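Local coordinates for protein receptor-type adenylate cyclase GRESAG 4.3 (Trypanosoma brucei, PDB 1FX4) that catalyses the magnesium-dependent conversion of ATP to 3',5'-cyclic AMP and diphosphate, a reaction carried out by this class III cyclase catalytic domain, at residues S23-A28 and R100-Q105; C143-D148 and Y154-R159; G200-R205 and V211-L216. All blocks are in the same frame, centred on the assembly; numbering follows the deposited sequence.

Contact 1. Residues S23-A28 and R100-Q105; sequences STALWA and REFEEQ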
ATOM      1  N   SER A  23      -7.775   8.128  -7.004  1.00 21.57           N
ATOM      2  CA  SER A  23      -6.491   8.144  -7.693  1.00 22.49           C
ATOM      3  C   SER A  23      -6.388   7.070  -8.773  1.00 22.55           C
ATOM      4  O   SER A  23      -5.795   7.293  -9.818  1.00 21.68           O
ATOM      5  CB  SER A  23      -5.318   8.046  -6.720  1.00 23.74           C
ATOM      6  OG  SER A  23      -5.303   6.820  -6.025  1.00 25.70           O
ATOM      7  N   THR A  24      -6.980   5.912  -8.522  1.00 23.33           N
ATOM      8  CA  THR A  24      -6.932   4.838  -9.510  1.00 24.80           C
ATOM      9  C   THR A  24      -7.569   5.296 -10.826  1.00 23.79           C
ATOM     10  O   THR A  24      -6.955   5.202 -11.888  1.00 24.72           O
ATOM     11  CB  THR A  24      -7.613   3.581  -8.959  1.00 25.76           C
ATOM     12  OG1 THR A  24      -6.882   3.136  -7.815  1.00 27.85           O
ATOM     13  CG2 THR A  24      -7.607   2.478  -9.984  1.00 26.14           C
ATOM     14  N   ALA A  25      -8.763   5.868 -10.739  1.00 23.39           N
ATOM     15  CA  ALA A  25      -9.473   6.368 -11.918  1.00 23.33           C
ATOM     16  C   ALA A  25      -8.730   7.536 -12.575  1.00 23.56           C
ATOM     17  O   ALA A  25      -8.772   7.703 -13.791  1.00 22.70           O
ATOM     18  CB  ALA A  25     -10.887   6.775 -11.546  1.00 24.19           C
ATOM     19  N   LEU A  26      -8.052   8.354 -11.765  1.00 22.74           N
ATOM     20  CA  LEU A  26      -7.281   9.467 -12.305  1.00 22.67           C
ATOM     21  C   LEU A  26      -6.061   8.944 -13.058  1.00 22.98           C
ATOM     22  O   LEU A  26      -5.691   9.487 -14.106  1.00 23.31           O
ATOM     23  CB  LEU A  26      -6.843  10.430 -11.183  1.00 22.79           C
ATOM     24  CG  LEU A  26      -7.990  11.217 -10.541  1.00 22.45           C
ATOM     25  CD1 LEU A  26      -7.436  12.113  -9.403  1.00 23.31           C
ATOM     26  CD2 LEU A  26      -8.647  12.079 -11.597  1.00 22.46           C
ATOM     27  N   TRP A  27      -5.426   7.902 -12.521  1.00 22.95           N
ATOM     28  CA  TRP A  27      -4.254   7.317 -13.162  1.00 24.42           C
ATOM     29  C   TRP A  27      -4.647   6.753 -14.521  1.00 25.65           C
ATOM     30  O   TRP A  27      -3.901   6.861 -15.484  1.00 25.62           O
ATOM     31  CB  TRP A  27      -3.651   6.197 -12.313  1.00 23.71           C
ATOM     32  CG  TRP A  27      -2.618   6.671 -11.340  1.00 24.01           C
ATOM     33  CD1 TRP A  27      -2.758   6.786  -9.993  1.00 23.60           C
ATOM     34  CD2 TRP A  27      -1.277   7.078 -11.642  1.00 24.04           C
ATOM     35  NE1 TRP A  27      -1.595   7.236  -9.436  1.00 23.61           N
ATOM     36  CE2 TRP A  27      -0.669   7.420 -10.422  1.00 23.56           C
ATOM     37  CE3 TRP A  27      -0.531   7.169 -12.820  1.00 24.24           C
ATOM     38  CZ2 TRP A  27       0.659   7.860 -10.346  1.00 24.67           C
ATOM     39  CZ3 TRP A  27       0.788   7.602 -12.744  1.00 24.94           C
ATOM     40  CH2 TRP A  27       1.369   7.938 -11.514  1.00 24.59           C
ATOM     41  N   ALA A  28      -5.841   6.175 -14.581  1.00 26.46           N
ATOM     42  CA  ALA A  28      -6.351   5.589 -15.814  1.00 28.43           C
ATOM     43  C   ALA A  28      -6.673   6.677 -16.832  1.00 29.07           C
ATOM     44  O   ALA A  28      -6.308   6.569 -17.996  1.00 29.17           O
ATOM     45  CB  ALA A  28      -7.597   4.756 -15.517  1.00 28.82           C
ATOM     46  N   ARG A 100     -15.431  15.945 -11.448  1.00 26.68           N
ATOM     47  CA  ARG A 100     -16.823  16.287 -11.711  1.00 28.58           C
ATOM     48  C   ARG A 100     -17.516  15.159 -12.491  1.00 29.97           C
ATOM     49  O   ARG A 100     -18.629  14.770 -12.150  1.00 29.61           O
ATOM     50  CB  ARG A 100     -16.931  17.644 -12.404  1.00 28.22           C
ATOM     51  CG  ARG A 100     -16.616  18.803 -11.444  1.00 28.30           C
ATOM     52  CD  ARG A 100     -16.960  20.150 -12.041  1.00 28.55           C
ATOM     53  NE  ARG A 100     -16.303  20.363 -13.324  1.00 28.85           N
ATOM     54  CZ  ARG A 100     -15.114  20.939 -13.470  1.00 29.76           C
ATOM     55  NH1 ARG A 100     -14.436  21.370 -12.410  1.00 29.20           N
ATOM     56  NH2 ARG A 100     -14.603  21.089 -14.680  1.00 30.32           N
ATOM     57  N   GLU A 101     -16.807  14.568 -13.454  1.00 32.22           N
ATOM     58  CA  GLU A 101     -17.347  13.446 -14.234  1.00 34.04           C
ATOM     59  C   GLU A 101     -17.667  12.258 -13.319  1.00 34.06           C
ATOM     60  O   GLU A 101     -18.712  11.628 -13.457  1.00 34.00           O
ATOM     61  CB  GLU A 101     -16.336  12.968 -15.274  1.00 36.14           C
ATOM     62  CG  GLU A 101     -16.147  13.846 -16.482  1.00 40.13           C
ATOM     63  CD  GLU A 101     -15.073  13.289 -17.403  1.00 42.56           C
ATOM     64  OE1 GLU A 101     -14.245  14.084 -17.914  1.00 44.03           O
ATOM     65  OE2 GLU A 101     -15.039  12.048 -17.587  1.00 43.80           O
ATOM     66  N   PHE A 102     -16.753  11.938 -12.405  1.00 33.76           N
ATOM     67  CA  PHE A 102     -16.953  10.814 -11.485  1.00 33.84           C
ATOM     68  C   PHE A 102     -18.230  10.992 -10.668  1.00 34.55           C
ATOM     69  O   PHE A 102     -18.966  10.032 -10.438  1.00 34.15           O
ATOM     70  CB  PHE A 102     -15.750  10.635 -10.540  1.00 32.83           C
ATOM     71  CG  PHE A 102     -14.439  10.384 -11.247  1.00 32.79           C
ATOM     72  CD1 PHE A 102     -13.233  10.685 -10.615  1.00 32.41           C
ATOM     73  CD2 PHE A 102     -14.401   9.870 -12.540  1.00 32.29           C
ATOM     74  CE1 PHE A 102     -12.015  10.486 -11.256  1.00 32.07           C
ATOM     75  CE2 PHE A 102     -13.185   9.667 -13.195  1.00 32.12           C
ATOM     76  CZ  PHE A 102     -11.992   9.973 -12.556  1.00 32.26           C
ATOM     77  N   GLU A 103     -18.491  12.221 -10.223  1.00 34.58           N
ATOM     78  CA  GLU A 103     -19.693  12.503  -9.445  1.00 35.38           C
ATOM     79  C   GLU A 103     -20.923  12.280 -10.308  1.00 37.33           C
ATOM     80  O   GLU A 103     -21.908  11.686  -9.867  1.00 36.51           O
ATOM     81  CB  GLU A 103     -19.688  13.944  -8.949  1.00 33.61           C
ATOM     82  CG  GLU A 103     -18.641  14.217  -7.896  1.00 31.80           C
ATOM     83  CD  GLU A 103     -18.668  15.651  -7.402  1.00 31.55           C
ATOM     84  OE1 GLU A 103     -17.689  16.062  -6.756  1.00 30.63           O
ATOM     85  OE2 GLU A 103     -19.667  16.360  -7.643  1.00 29.87           O
ATOM     86  N   GLU A 104     -20.858  12.773 -11.538  1.00 39.99           N
ATOM     87  CA  GLU A 104     -21.965  12.629 -12.471  1.00 43.42           C
ATOM     88  C   GLU A 104     -22.229  11.162 -12.799  1.00 45.02           C
ATOM     89  O   GLU A 104     -23.380  10.727 -12.796  1.00 45.76           O
ATOM     90  CB  GLU A 104     -21.706  13.466 -13.722  1.00 43.76           C
ATOM     91  CG  GLU A 104     -21.893  14.956 -13.450  1.00 45.27           C
ATOM     92  CD  GLU A 104     -21.387  15.857 -14.559  1.00 46.77           C
ATOM     93  OE1 GLU A 104     -21.146  15.369 -15.686  1.00 47.96           O
ATOM     94  OE2 GLU A 104     -21.227  17.070 -14.295  1.00 47.95           O
ATOM     95  N   GLN A 105     -21.161  10.391 -13.000  1.00 47.04           N
ATOM     96  CA  GLN A 105     -21.277   8.962 -13.292  1.00 49.45           C
ATOM     97  C   GLN A 105     -21.901   8.237 -12.104  1.00 50.79           C
ATOM     98  O   GLN A 105     -22.725   7.338 -12.270  1.00 50.88           O
ATOM     99  CB  GLN A 105     -19.896   8.360 -13.577  1.00 50.29           C
ATOM    100  CG  GLN A 105     -19.253   8.816 -14.882  1.00 51.98           C
ATOM    101  CD  GLN A 105     -17.756   8.521 -14.937  1.00 52.91           C
ATOM    102  OE1 GLN A 105     -17.205   7.850 -14.054  1.00 54.05           O
ATOM    103  NE2 GLN A 105     -17.092   9.032 -15.966  1.00 53.14           N
TER
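F102 reaches from helix 94-109 to helix 23-29 and sets the outer end of its ring against A25 and L26. The bond from CA to CB of F102 already points at the other helix, and CG lies anti to the carbonyl carbon (chi1 -59°), which carries the far rim of the ring across the gap. A25 CB meets F102 CZ at 3.5 Å, approaching at a slant that is neither over the face nor at the edge. L26 meets the ring chiefly through CD2, 3.7 Å from F102 CE1, again obliquely. L26 starts out beside the line between the helices; with CD1 running on anti to CA (chi2 178°), the other methyl, CD2, is turned to the ring. Alanine and phenylalanine complement each other here, a short methyl facing a long flat group across backbones whose nearest CA atoms, those of A25 and F102, are 8.7 Å apart. L26 also packs on V95, S98 and Y99 of helix 94-109 and on M34. One turn earlier, S23 OG makes a weak hydrogen bond to the magnesium ligand D62, while T24 OG1 bonds E91 of the second subunit. The arrangement is apolar helix-to-helix packing beside the metal site, the L26 side chain lying about 8 Å from that of D62. With no hydrogen bond or salt bridge joining the segments, it favours nearness without prescribing a direction, and buries little, about 120 Å².

Contact 2. Residues C143-D148 and Y154-R159; sequences CDIRYD and YDYYGR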
ATOM      1  N   CYS A 143      -1.087   3.763  21.523  1.00 31.43           N
ATOM      2  CA  CYS A 143      -0.728   2.825  20.463  1.00 32.09           C
ATOM      3  C   CYS A 143       0.335   1.835  20.903  1.00 32.04           C
ATOM      4  O   CYS A 143       1.096   2.101  21.835  1.00 31.78           O
ATOM      5  CB  CYS A 143      -0.085   3.569  19.289  1.00 32.66           C
ATOM      6  SG  CYS A 143      -1.117   4.674  18.351  1.00 37.27           S
ATOM      7  N   ASP A 144       0.401   0.713  20.191  1.00 31.70           N
ATOM      8  CA  ASP A 144       1.469  -0.249  20.414  1.00 32.21           C
ATOM      9  C   ASP A 144       2.521   0.288  19.452  1.00 31.80           C
ATOM     10  O   ASP A 144       2.317   0.302  18.233  1.00 31.78           O
ATOM     11  CB  ASP A 144       1.057  -1.667  20.028  1.00 33.30           C
ATOM     12  CG  ASP A 144       0.175  -2.325  21.083  1.00 35.02           C
ATOM     13  OD1 ASP A 144       0.078  -1.796  22.211  1.00 35.21           O
ATOM     14  OD2 ASP A 144      -0.408  -3.388  20.785  1.00 37.13           O
ATOM     15  N   ILE A 145       3.587   0.836  20.018  1.00 30.59           N
ATOM     16  CA  ILE A 145       4.664   1.423  19.242  1.00 30.76           C
ATOM     17  C   ILE A 145       5.748   0.395  18.929  1.00 31.96           C
ATOM     18  O   ILE A 145       6.219  -0.308  19.825  1.00 30.16           O
ATOM     19  CB  ILE A 145       5.276   2.610  20.016  1.00 30.23           C
ATOM     20  CG1 ILE A 145       4.165   3.597  20.401  1.00 29.70           C
ATOM     21  CG2 ILE A 145       6.364   3.291  19.187  1.00 30.03           C
ATOM     22  CD1 ILE A 145       4.636   4.743  21.266  1.00 30.27           C
ATOM     23  N   ARG A 146       6.128   0.305  17.657  1.00 32.84           N
ATOM     24  CA  ARG A 146       7.163  -0.626  17.241  1.00 35.92           C
ATOM     25  C   ARG A 146       8.334   0.087  16.603  1.00 37.59           C
ATOM     26  O   ARG A 146       8.161   0.973  15.765  1.00 36.58           O
ATOM     27  CB  ARG A 146       6.621  -1.655  16.262  1.00 37.13           C
ATOM     28  CG  ARG A 146       5.669  -2.632  16.892  1.00 39.34           C
ATOM     29  CD  ARG A 146       5.347  -3.760  15.944  1.00 40.37           C
ATOM     30  NE  ARG A 146       4.136  -4.441  16.381  1.00 42.78           N
ATOM     31  CZ  ARG A 146       3.345  -5.142  15.579  1.00 43.61           C
ATOM     32  NH1 ARG A 146       3.642  -5.261  14.289  1.00 44.03           N
ATOM     33  NH2 ARG A 146       2.230  -5.680  16.061  1.00 44.39           N
ATOM     34  N   TYR A 147       9.528  -0.294  17.037  1.00 39.98           N
ATOM     35  CA  TYR A 147      10.750   0.283  16.517  1.00 43.23           C
ATOM     36  C   TYR A 147      11.387  -0.704  15.563  1.00 45.32           C
ATOM     37  O   TYR A 147      11.330  -1.921  15.775  1.00 44.53           O
ATOM     38  CB  TYR A 147      11.719   0.607  17.654  1.00 44.76           C
ATOM     39  CG  TYR A 147      13.073   1.103  17.192  1.00 46.80           C
ATOM     40  CD1 TYR A 147      14.227   0.349  17.418  1.00 47.40           C
ATOM     41  CD2 TYR A 147      13.205   2.329  16.535  1.00 47.37           C
ATOM     42  CE1 TYR A 147      15.482   0.804  17.001  1.00 48.32           C
ATOM     43  CE2 TYR A 147      14.448   2.791  16.113  1.00 48.29           C
ATOM     44  CZ  TYR A 147      15.582   2.026  16.352  1.00 48.78           C
ATOM     45  OH  TYR A 147      16.812   2.490  15.956  1.00 49.29           O
ATOM     46  N   ASP A 148      11.931  -0.176  14.474  1.00 47.62           N
ATOM     47  CA  ASP A 148      12.607  -1.010  13.499  1.00 50.24           C
ATOM     48  C   ASP A 148      14.084  -0.677  13.615  1.00 51.29           C
ATOM     49  O   ASP A 148      14.480   0.482  13.513  1.00 51.64           O
ATOM     50  CB  ASP A 148      12.102  -0.735  12.085  1.00 51.17           C
ATOM     51  CG  ASP A 148      12.531  -1.802  11.099  1.00 52.38           C
ATOM     52  OD1 ASP A 148      13.009  -2.874  11.533  1.00 53.36           O
ATOM     53  OD2 ASP A 148      12.383  -1.575   9.882  1.00 53.99           O
ATOM     54  N   TYR A 154       9.836   4.126  13.280  1.00 33.80           N
ATOM     55  CA  TYR A 154       8.818   3.757  14.255  1.00 31.84           C
ATOM     56  C   TYR A 154       7.510   3.504  13.536  1.00 30.72           C
ATOM     57  O   TYR A 154       7.210   4.170  12.550  1.00 29.40           O
ATOM     58  CB  TYR A 154       8.605   4.878  15.276  1.00 31.74           C
ATOM     59  CG  TYR A 154       9.679   4.977  16.332  1.00 31.85           C
ATOM     60  CD1 TYR A 154      10.855   5.678  16.091  1.00 32.00           C
ATOM     61  CD2 TYR A 154       9.511   4.365  17.574  1.00 31.61           C
ATOM     62  CE1 TYR A 154      11.849   5.772  17.067  1.00 32.86           C
ATOM     63  CE2 TYR A 154      10.492   4.448  18.555  1.00 33.11           C
ATOM     64  CZ  TYR A 154      11.656   5.150  18.296  1.00 32.78           C
ATOM     65  OH  TYR A 154      12.619   5.224  19.264  1.00 33.94           O
ATOM     66  N   ASP A 155       6.762   2.513  14.003  1.00 30.04           N
ATOM     67  CA  ASP A 155       5.461   2.202  13.431  1.00 29.55           C
ATOM     68  C   ASP A 155       4.464   2.101  14.582  1.00 28.95           C
ATOM     69  O   ASP A 155       4.848   1.975  15.754  1.00 28.50           O
ATOM     70  CB  ASP A 155       5.475   0.916  12.616  1.00 30.54           C
ATOM     71  CG  ASP A 155       4.373   0.881  11.545  1.00 31.05           C
ATOM     72  OD1 ASP A 155       4.513   0.084  10.597  1.00 32.80           O
ATOM     73  OD2 ASP A 155       3.372   1.640  11.632  1.00 31.17           O
ATOM     74  N   TYR A 156       3.189   2.187  14.243  1.00 28.48           N
ATOM     75  CA  TYR A 156       2.124   2.174  15.224  1.00 28.61           C
ATOM     76  C   TYR A 156       1.042   1.187  14.827  1.00 29.83           C
ATOM     77  O   TYR A 156       0.448   1.293  13.760  1.00 29.83           O
ATOM     78  CB  TYR A 156       1.566   3.595  15.355  1.00 27.61           C
ATOM     79  CG  TYR A 156       2.672   4.593  15.619  1.00 26.21           C
ATOM     80  CD1 TYR A 156       3.413   5.133  14.572  1.00 25.78           C
ATOM     81  CD2 TYR A 156       3.048   4.911  16.918  1.00 25.83           C
ATOM     82  CE1 TYR A 156       4.522   5.947  14.809  1.00 25.95           C
ATOM     83  CE2 TYR A 156       4.150   5.727  17.168  1.00 25.76           C
ATOM     84  CZ  TYR A 156       4.883   6.239  16.105  1.00 25.97           C
ATOM     85  OH  TYR A 156       6.009   6.996  16.337  1.00 26.37           O
ATOM     86  N   TYR A 157       0.800   0.225  15.707  1.00 31.72           N
ATOM     87  CA  TYR A 157      -0.187  -0.823  15.478  1.00 33.65           C
ATOM     88  C   TYR A 157      -1.228  -0.831  16.587  1.00 33.38           C
ATOM     89  O   TYR A 157      -1.073  -0.158  17.606  1.00 33.56           O
ATOM     90  CB  TYR A 157       0.508  -2.185  15.430  1.00 36.60           C
ATOM     91  CG  TYR A 157       1.400  -2.363  14.232  1.00 40.03           C
ATOM     92  CD1 TYR A 157       2.744  -1.973  14.267  1.00 41.53           C
ATOM     93  CD2 TYR A 157       0.901  -2.903  13.051  1.00 41.51           C
ATOM     94  CE1 TYR A 157       3.565  -2.114  13.147  1.00 42.92           C
ATOM     95  CE2 TYR A 157       1.715  -3.048  11.923  1.00 43.47           C
ATOM     96  CZ  TYR A 157       3.043  -2.653  11.983  1.00 43.62           C
ATOM     97  OH  TYR A 157       3.842  -2.791  10.872  1.00 45.52           O
ATOM     98  N   GLY A 158      -2.276  -1.620  16.394  1.00 33.78           N
ATOM     99  CA  GLY A 158      -3.321  -1.698  17.397  1.00 34.33           C
ATOM    100  C   GLY A 158      -4.597  -1.033  16.940  1.00 34.46           C
ATOM    101  O   GLY A 158      -4.657  -0.461  15.844  1.00 34.28           O
ATOM    102  N   ARG A 159      -5.618  -1.093  17.787  1.00 34.72           N
ATOM    103  CA  ARG A 159      -6.915  -0.515  17.468  1.00 34.82           C
ATOM    104  C   ARG A 159      -6.852   0.982  17.144  1.00 33.57           C
ATOM    105  O   ARG A 159      -7.614   1.460  16.314  1.00 33.09           O
ATOM    106  CB  ARG A 159      -7.927  -0.793  18.594  1.00 36.60           C
ATOM    107  CG  ARG A 159      -8.238  -2.282  18.800  1.00 39.12           C
ATOM    108  CD  ARG A 159      -9.442  -2.516  19.725  1.00 40.51           C
ATOM    109  NE  ARG A 159      -9.339  -1.786  20.987  1.00 42.88           N
ATOM    110  CZ  ARG A 159      -8.496  -2.088  21.971  1.00 43.76           C
ATOM    111  NH1 ARG A 159      -7.665  -3.123  21.863  1.00 44.84           N
ATOM    112  NH2 ARG A 159      -8.450  -1.324  23.054  1.00 44.38           N
TER
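R146 lays its guanidinium flat on the ring of Y157, a diagonal neighbour on the adjacent antiparallel strand. At the root, R146 N donates to D155 O (2.8 Å, nearly straight) and R146 O accepts from D155 N (2.7 Å), the two bonds of a hydrogen-bonded pair. CB lies near D155 O, 4.1 Å away. From there CG turns beside the backbone N (chi1 -70°) and the chain runs extended to NE, which takes it over Y157: CG grazes CD1, CD comes within 3.6 Å of CD1, and NE follows at 3.5 Å. At the tip CZ sits 3.8 Å from the ring centroid, the planes only 16° apart, a stacked cation-pi pair. NH1 stands 3.3 Å above the middle of the ring, while NH2 hangs back over CG and CB. Arginine suits the place because its planar cation can match an aromatic face while its N-H groups still point outward in the plane. On the other side of the hairpin, I145 CG2 touches the edge of Y154 at CD2 (3.7 Å), and Y147 CD2 lies over a face of Y154. G158 follows the strand and occupies the N-cap position before helix 159-170; at its backbone angles (phi 109°) a CB would jam against the preceding carbonyl O. The hairpin packs across three strands of the main sheet: D155 OD1 forms a salt bridge to K58, Y156 packs on V57, M65 and A67 of strands 55-60 and 63-68, C143 rests on V13 and L15 of strand 13-20, and Y157 packs on R127 of the second subunit.

Contact 3. Residues G200-R205 and V211-L216; sequences GATVLR and VRMYQL
L204 and M213 meet end to end, L204 CD1 lying 3.8 Å from M213 CE, while the other methyl of L204, CD2, reaches V211 CG2 at 3.9 Å. Methionine can do this because its chain bends at chi2 (47°) and chi3, folding the methyl toward the leucine. The T202 and M213 side chains cross at about a right angle, T202 OG1 lying 3.7 Å from M213 CB. T202, V211 and M213 are placed by the strand pairing, and L204 follows just beyond it. V211 N donates almost straight to T202 O (2.7 Å) in a hydrogen-bonded antiparallel pair, whereas T202 N approaches V211 O from well above its carbonyl plane. At the next hydrogen-bonded pair, beyond A201 and R212, M213 N bonds G200 O at 3.0 Å, but the return bond from G200 N to M213 O is weak at 3.5 Å. A water accepts from G200 N (2.9 Å) and donates to M213 O (2.8 Å). Glycine fits there: at its positive phi (86°) a CB would jam against the preceding carbonyl O. Farther out, M163, T167 and V170 of helix 159-170 pack on L204, and L177 and T179 of strand 176-179 back M213 and V211. Directional backbone bonds thus fix this hairpin's register, a water bridges its one stretched bond, and the buried ends of L204 and M213 pack on helix 159-170.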
ATOM      1  N   GLY A 200     -21.968  13.495  13.754  1.00 34.19           N
ATOM      2  CA  GLY A 200     -22.697  12.502  14.519  1.00 36.20           C
ATOM      3  C   GLY A 200     -22.082  11.113  14.505  1.00 37.09           C
ATOM      4  O   GLY A 200     -21.018  10.888  13.912  1.00 36.86           O
ATOM      5  N   ALA A 201     -22.775  10.181  15.152  1.00 37.67           N
ATOM      6  CA  ALA A 201     -22.344   8.791  15.260  1.00 38.49           C
ATOM      7  C   ALA A 201     -22.239   8.130  13.893  1.00 39.03           C
ATOM      8  O   ALA A 201     -23.145   8.237  13.054  1.00 39.10           O
ATOM      9  CB  ALA A 201     -23.296   8.017  16.157  1.00 38.97           C
ATOM     10  N   THR A 202     -21.130   7.426  13.697  1.00 39.00           N
ATOM     11  CA  THR A 202     -20.831   6.761  12.440  1.00 39.73           C
ATOM     12  C   THR A 202     -20.389   5.320  12.657  1.00 40.07           C
ATOM     13  O   THR A 202     -19.588   5.032  13.549  1.00 39.97           O
ATOM     14  CB  THR A 202     -19.685   7.502  11.732  1.00 39.92           C
ATOM     15  OG1 THR A 202     -20.023   8.888  11.607  1.00 40.27           O
ATOM     16  CG2 THR A 202     -19.419   6.912  10.371  1.00 39.64           C
ATOM     17  N   VAL A 203     -20.881   4.427  11.809  1.00 40.45           N
ATOM     18  CA  VAL A 203     -20.527   3.023  11.901  1.00 41.23           C
ATOM     19  C   VAL A 203     -19.273   2.740  11.086  1.00 41.71           C
ATOM     20  O   VAL A 203     -19.213   3.021   9.889  1.00 41.92           O
ATOM     21  CB  VAL A 203     -21.680   2.115  11.433  1.00 41.59           C
ATOM     22  CG1 VAL A 203     -21.263   0.647  11.502  1.00 42.03           C
ATOM     23  CG2 VAL A 203     -22.913   2.348  12.303  1.00 41.77           C
ATOM     24  N   LEU A 204     -18.251   2.235  11.766  1.00 41.61           N
ATOM     25  CA  LEU A 204     -16.984   1.906  11.138  1.00 41.94           C
ATOM     26  C   LEU A 204     -16.815   0.396  11.104  1.00 42.39           C
ATOM     27  O   LEU A 204     -17.125  -0.295  12.080  1.00 42.30           O
ATOM     28  CB  LEU A 204     -15.838   2.551  11.911  1.00 41.55           C
ATOM     29  CG  LEU A 204     -15.258   3.874  11.415  1.00 41.59           C
ATOM     30  CD1 LEU A 204     -16.313   4.779  10.804  1.00 40.98           C
ATOM     31  CD2 LEU A 204     -14.546   4.544  12.566  1.00 40.55           C
ATOM     32  N   ARG A 205     -16.323  -0.112   9.978  1.00 42.99           N
ATOM     33  CA  ARG A 205     -16.122  -1.549   9.810  1.00 43.49           C
ATOM     34  C   ARG A 205     -15.143  -2.080  10.852  1.00 43.49           C
ATOM     35  O   ARG A 205     -14.086  -1.495  11.079  1.00 43.58           O
ATOM     36  CB  ARG A 205     -15.611  -1.857   8.398  1.00 43.74           C
ATOM     37  N   VAL A 211     -18.924   5.619  16.107  1.00 32.05           N
ATOM     38  CA  VAL A 211     -17.911   6.603  16.450  1.00 31.22           C
ATOM     39  C   VAL A 211     -18.408   7.997  16.069  1.00 31.17           C
ATOM     40  O   VAL A 211     -18.821   8.212  14.938  1.00 30.64           O
ATOM     41  CB  VAL A 211     -16.588   6.292  15.700  1.00 30.61           C
ATOM     42  CG1 VAL A 211     -15.563   7.396  15.927  1.00 28.96           C
ATOM     43  CG2 VAL A 211     -16.027   4.943  16.163  1.00 30.07           C
ATOM     44  N   ARG A 212     -18.422   8.920  17.027  1.00 31.83           N
ATOM     45  CA  ARG A 212     -18.854  10.280  16.733  1.00 32.02           C
ATOM     46  C   ARG A 212     -17.766  10.936  15.906  1.00 31.06           C
ATOM     47  O   ARG A 212     -16.604  10.986  16.305  1.00 30.58           O
ATOM     48  CB  ARG A 212     -19.121  11.067  18.008  1.00 34.25           C
ATOM     49  CG  ARG A 212     -20.366  10.602  18.716  1.00 37.25           C
ATOM     50  CD  ARG A 212     -20.124  10.524  20.204  1.00 39.91           C
ATOM     51  NE  ARG A 212     -20.179  11.834  20.837  1.00 42.20           N
ATOM     52  CZ  ARG A 212     -19.755  12.078  22.072  1.00 43.28           C
ATOM     53  NH1 ARG A 212     -19.230  11.101  22.801  1.00 43.76           N
ATOM     54  NH2 ARG A 212     -19.890  13.291  22.592  1.00 44.10           N
ATOM     55  N   MET A 213     -18.171  11.447  14.753  1.00 29.91           N
ATOM     56  CA  MET A 213     -17.261  12.065  13.804  1.00 29.33           C
ATOM     57  C   MET A 213     -17.411  13.591  13.765  1.00 28.17           C
ATOM     58  O   MET A 213     -18.530  14.117  13.877  1.00 27.44           O
ATOM     59  CB  MET A 213     -17.551  11.454  12.425  1.00 29.74           C
ATOM     60  CG  MET A 213     -16.345  10.937  11.663  1.00 32.16           C
ATOM     61  SD  MET A 213     -15.199   9.904  12.571  1.00 32.06           S
ATOM     62  CE  MET A 213     -15.443   8.298  11.837  1.00 31.96           C
ATOM     63  N   TYR A 214     -16.277  14.284  13.625  1.00 26.27           N
ATOM     64  CA  TYR A 214     -16.233  15.746  13.545  1.00 24.91           C
ATOM     65  C   TYR A 214     -15.511  16.173  12.278  1.00 23.58           C
ATOM     66  O   TYR A 214     -14.381  15.752  12.038  1.00 23.00           O
ATOM     67  CB  TYR A 214     -15.518  16.337  14.759  1.00 26.53           C
ATOM     68  CG  TYR A 214     -16.278  16.073  16.026  1.00 29.44           C
ATOM     69  CD1 TYR A 214     -16.141  14.864  16.698  1.00 30.05           C
ATOM     70  CD2 TYR A 214     -17.207  16.996  16.501  1.00 30.36           C
ATOM     71  CE1 TYR A 214     -16.920  14.571  17.805  1.00 32.28           C
ATOM     72  CE2 TYR A 214     -17.988  16.717  17.608  1.00 32.60           C
ATOM     73  CZ  TYR A 214     -17.845  15.503  18.251  1.00 32.92           C
ATOM     74  OH  TYR A 214     -18.647  15.208  19.323  1.00 35.08           O
ATOM     75  N   GLN A 215     -16.172  17.011  11.479  1.00 21.93           N
ATOM     76  CA  GLN A 215     -15.611  17.502  10.229  1.00 21.97           C
ATOM     77  C   GLN A 215     -14.904  18.819  10.446  1.00 22.20           C
ATOM     78  O   GLN A 215     -15.519  19.785  10.892  1.00 22.62           O
ATOM     79  CB  GLN A 215     -16.722  17.675   9.195  1.00 21.66           C
ATOM     80  CG  GLN A 215     -16.321  18.341   7.903  1.00 22.36           C
ATOM     81  CD  GLN A 215     -17.528  18.536   6.985  1.00 23.40           C
ATOM     82  OE1 GLN A 215     -17.960  19.662   6.716  1.00 25.37           O
ATOM     83  NE2 GLN A 215     -18.085  17.443   6.527  1.00 20.28           N
ATOM     84  N   LEU A 216     -13.610  18.841  10.145  1.00 22.12           N
ATOM     85  CA  LEU A 216     -12.807  20.049  10.269  1.00 21.72           C
ATOM     86  C   LEU A 216     -13.037  20.802   8.962  1.00 21.35           C
ATOM     87  O   LEU A 216     -12.657  20.327   7.883  1.00 20.68           O
ATOM     88  CB  LEU A 216     -11.323  19.693  10.415  1.00 22.71           C
ATOM     89  CG  LEU A 216     -10.330  20.861  10.437  1.00 24.11           C
ATOM     90  CD1 LEU A 216     -10.567  21.719  11.678  1.00 23.61           C
ATOM     91  CD2 LEU A 216      -8.891  20.337  10.411  1.00 24.43           C
TER
HETATM   92  O   HOH W   1     -20.206  13.800  16.055  1.00 43.54           O

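How the contacts relate
From the N terminus, contact 1 closes first and spans the longest loop: 71 intervening residues, more than half of them helical, which include strands 55-60 and 63-68 of the main sheet. Contacts 2 and 3 each close a short hairpin with five residues between the segments. The three follow in series, neither nesting nor crossing. Contacts 1 and 2 lie on opposite sides of the chain's centre, their own centres about 34 Å apart, yet both reach the second subunit. Contact 3 sits at the 196-202 edge of the main sheet, about 8 Å from contact 2 between nearest atoms. Helix 159-170 relates those two, beginning where the 154-159 segment ends and packing on L204.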